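Acyltransferase (Actinoplanes teichomyceticus, PDB 4Q38) probably transfers long aliphatic acyl groups from acyl-CoA to the sugar amine of teicoplanin-type glycopeptide antibiotics. Local coordinates at residues 159-164 / 172-177. Numbering follows the deposited sequence.
Sequences GELVAI and GGMNMQ
The peptide joining Gly-173 to Met-174 is the flat group that meets Val-162, with its oxygen edge foremost: Val-162 CA lies close to the peptide plane, 3.6 Å from Gly-173 O. Val-162 CG1 stands off one face, 3.9 Å from Gly-173 O, and Leu-161 O lies off the other. No hydrogen bond runs directly between the segments. Two waters bridge instead, linking successive helix carbonyls to loop amides: one donates to Leu-161 O (2.9 Å) and accepts from Asn-175 N, and the other sits between Val-162 O and Gly-173 N, within hydrogen-bonding distance of both.

Three apolar side-chain pairs make direct contact. Val-162 and Met-174 cross at about a right angle; CG of Met-174, anti to its backbone N (chi1 -157°), meets Val-162 CG2 at 3.8 Å. The bend at chi2 (-67°) brings SD to Leu-161 CB at 3.9 Å, where it also accepts a weak hydrogen bond from Met-176 N (3.4 Å). Leu-161 CD2 packs crosswise on Met-176 CB and CG, both at 3.9 Å.

Met-176 also lines the pocket of the bound decanoyl-glucosamine and touches that ligand. The contact folds the loop leading to helix 177-184 back onto helix 157-169; Val-127 of helix 125-143 touches both Val-162 and Met-174, and Thr-180 of helix 177-184 touches Leu-161 and Met-174.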
ATOM      1  N   GLY A 159       0.289   4.011   9.149  1.00 23.95           N
ATOM      2  CA  GLY A 159       1.042   3.589  10.332  1.00 24.05           C
ATOM      3  C   GLY A 159       1.661   2.212  10.174  1.00 23.72           C
ATOM      4  O   GLY A 159       2.811   1.995  10.536  1.00 24.34           O
ATOM      5  N   GLU A 160       0.890   1.279   9.626  1.00 24.55           N
ATOM      6  CA  GLU A 160       1.361  -0.084   9.365  1.00 23.59           C
ATOM      7  C   GLU A 160       2.582  -0.064   8.448  1.00 23.46           C
ATOM      8  O   GLU A 160       3.571  -0.747   8.693  1.00 24.12           O
ATOM      9  CB  GLU A 160       0.221  -0.896   8.728  1.00 24.54           C
ATOM     10  CG  GLU A 160       0.606  -2.301   8.250  1.00 24.44           C
ATOM     11  CD  GLU A 160      -0.540  -3.021   7.554  1.00 24.87           C
ATOM     12  OE1 GLU A 160      -1.651  -3.038   8.116  1.00 26.20           O
ATOM     13  OE2 GLU A 160      -0.333  -3.586   6.449  1.00 25.26           O
ATOM     14  N   LEU A 161       2.510   0.742   7.394  1.00 22.59           N
ATOM     15  CA  LEU A 161       3.576   0.776   6.388  1.00 22.65           C
ATOM     16  C   LEU A 161       4.817   1.476   6.936  1.00 23.46           C
ATOM     17  O   LEU A 161       5.938   1.092   6.617  1.00 23.23           O
ATOM     18  CB  LEU A 161       3.081   1.455   5.109  1.00 22.31           C
ATOM     19  CG  LEU A 161       1.931   0.736   4.370  1.00 22.48           C
ATOM     20  CD1 LEU A 161       1.254   1.687   3.390  1.00 21.48           C
ATOM     21  CD2 LEU A 161       2.428  -0.515   3.641  1.00 22.57           C
ATOM     22  N   VAL A 162       4.612   2.493   7.773  1.00 24.54           N
ATOM     23  CA  VAL A 162       5.726   3.105   8.499  1.00 24.77           C
ATOM     24  C   VAL A 162       6.412   2.050   9.401  1.00 26.36           C
ATOM     25  O   VAL A 162       7.633   1.877   9.343  1.00 24.36           O
ATOM     26  CB  VAL A 162       5.257   4.339   9.297  1.00 24.30           C
ATOM     27  CG1 VAL A 162       6.393   4.900  10.141  1.00 25.48           C
ATOM     28  CG2 VAL A 162       4.746   5.407   8.340  1.00 23.95           C
ATOM     29  N   ALA A 163       5.620   1.338  10.205  1.00 26.75           N
ATOM     30  CA  ALA A 163       6.145   0.272  11.086  1.00 27.99           C
ATOM     31  C   ALA A 163       6.901  -0.801  10.306  1.00 28.19           C
ATOM     32  O   ALA A 163       7.976  -1.244  10.729  1.00 28.69           O
ATOM     33  CB  ALA A 163       5.026  -0.358  11.901  1.00 28.86           C
ATOM     34  N   ILE A 164       6.345  -1.201   9.162  1.00 27.01           N
ATOM     35  CA  ILE A 164       6.993  -2.163   8.265  1.00 26.77           C
ATOM     36  C   ILE A 164       8.358  -1.670   7.799  1.00 26.89           C
ATOM     37  O   ILE A 164       9.316  -2.436   7.780  1.00 26.11           O
ATOM     38  CB  ILE A 164       6.093  -2.505   7.051  1.00 26.81           C
ATOM     39  CG1 ILE A 164       4.974  -3.482   7.474  1.00 26.75           C
ATOM     40  CG2 ILE A 164       6.913  -3.060   5.886  1.00 26.71           C
ATOM     41  CD1 ILE A 164       3.795  -3.497   6.515  1.00 28.06           C
ATOM     42  N   GLY A 172      13.623   4.714  10.481  1.00 30.15           N
ATOM     43  CA  GLY A 172      12.341   5.275  10.078  1.00 28.27           C
ATOM     44  C   GLY A 172      12.242   5.564   8.597  1.00 27.25           C
ATOM     45  O   GLY A 172      13.218   5.967   7.965  1.00 26.37           O
ATOM     46  N   GLY A 173      11.049   5.363   8.040  1.00 27.28           N
ATOM     47  CA  GLY A 173      10.811   5.604   6.618  1.00 26.16           C
ATOM     48  C   GLY A 173       9.457   5.053   6.199  1.00 26.96           C
ATOM     49  O   GLY A 173       8.702   4.537   7.031  1.00 25.60           O
ATOM     50  N   MET A 174       9.147   5.188   4.917  1.00 25.58           N
ATOM     51  CA  MET A 174       7.927   4.611   4.340  1.00 25.69           C
ATOM     52  C   MET A 174       8.156   4.611   2.837  1.00 25.06           C
ATOM     53  O   MET A 174       8.056   5.654   2.182  1.00 25.28           O
ATOM     54  CB  MET A 174       6.673   5.421   4.729  1.00 25.02           C
ATOM     55  CG  MET A 174       5.352   4.647   4.662  1.00 25.26           C
ATOM     56  SD  MET A 174       4.846   4.180   2.984  1.00 25.94           S
ATOM     57  CE  MET A 174       4.438   5.777   2.288  1.00 24.78           C
ATOM     58  N   ASN A 175       8.493   3.441   2.299  1.00 24.85           N
ATOM     59  CA  ASN A 175       8.810   3.326   0.887  1.00 26.12           C
ATOM     60  C   ASN A 175       7.775   2.526   0.066  1.00 25.94           C
ATOM     61  O   ASN A 175       8.102   1.979  -0.985  1.00 26.46           O
ATOM     62  CB  ASN A 175      10.230   2.765   0.691  1.00 26.85           C
ATOM     63  CG  ASN A 175      10.343   1.307   1.098  1.00 26.75           C
ATOM     64  OD1 ASN A 175       9.629   0.844   1.973  1.00 27.57           O
ATOM     65  ND2 ASN A 175      11.251   0.583   0.464  1.00 26.80           N
ATOM     66  N   MET A 176       6.539   2.489   0.552  1.00 26.37           N
ATOM     67  CA  MET A 176       5.411   1.878  -0.159  1.00 26.42           C
ATOM     68  C   MET A 176       4.466   2.950  -0.726  1.00 25.86           C
ATOM     69  O   MET A 176       3.248   2.762  -0.769  1.00 23.77           O
ATOM     70  CB  MET A 176       4.651   0.924   0.780  1.00 28.84           C
ATOM     71  CG  MET A 176       5.393  -0.367   1.118  1.00 31.98           C
ATOM     72  SD  MET A 176       5.602  -1.404  -0.346  1.00 37.09           S
ATOM     73  CE  MET A 176       3.917  -1.939  -0.607  1.00 35.98           C
ATOM     74  N   GLN A 177       5.041   4.067  -1.175  1.00 25.52           N
ATOM     75  CA  GLN A 177       4.265   5.184  -1.717  1.00 26.27           C
ATOM     76  C   GLN A 177       3.405   4.845  -2.942  1.00 25.41           C
ATOM     77  O   GLN A 177       2.406   5.512  -3.174  1.00 24.57           O
ATOM     78  CB  GLN A 177       5.146   6.410  -2.019  1.00 25.70           C
ATOM     79  CG  GLN A 177       6.204   6.217  -3.101  1.00 26.53           C
ATOM     80  CD  GLN A 177       7.478   5.572  -2.590  1.00 26.18           C
ATOM     81  OE1 GLN A 177       7.543   5.109  -1.452  1.00 26.40           O
ATOM     82  NE2 GLN A 177       8.500   5.547  -3.427  1.00 27.10           N
TER
HETATM   83  O   HOH W   1       7.093   1.156   3.959  1.00 27.92           O
HETATM   84  O   HOH W   2       9.537   3.767   9.946  1.00 27.25           O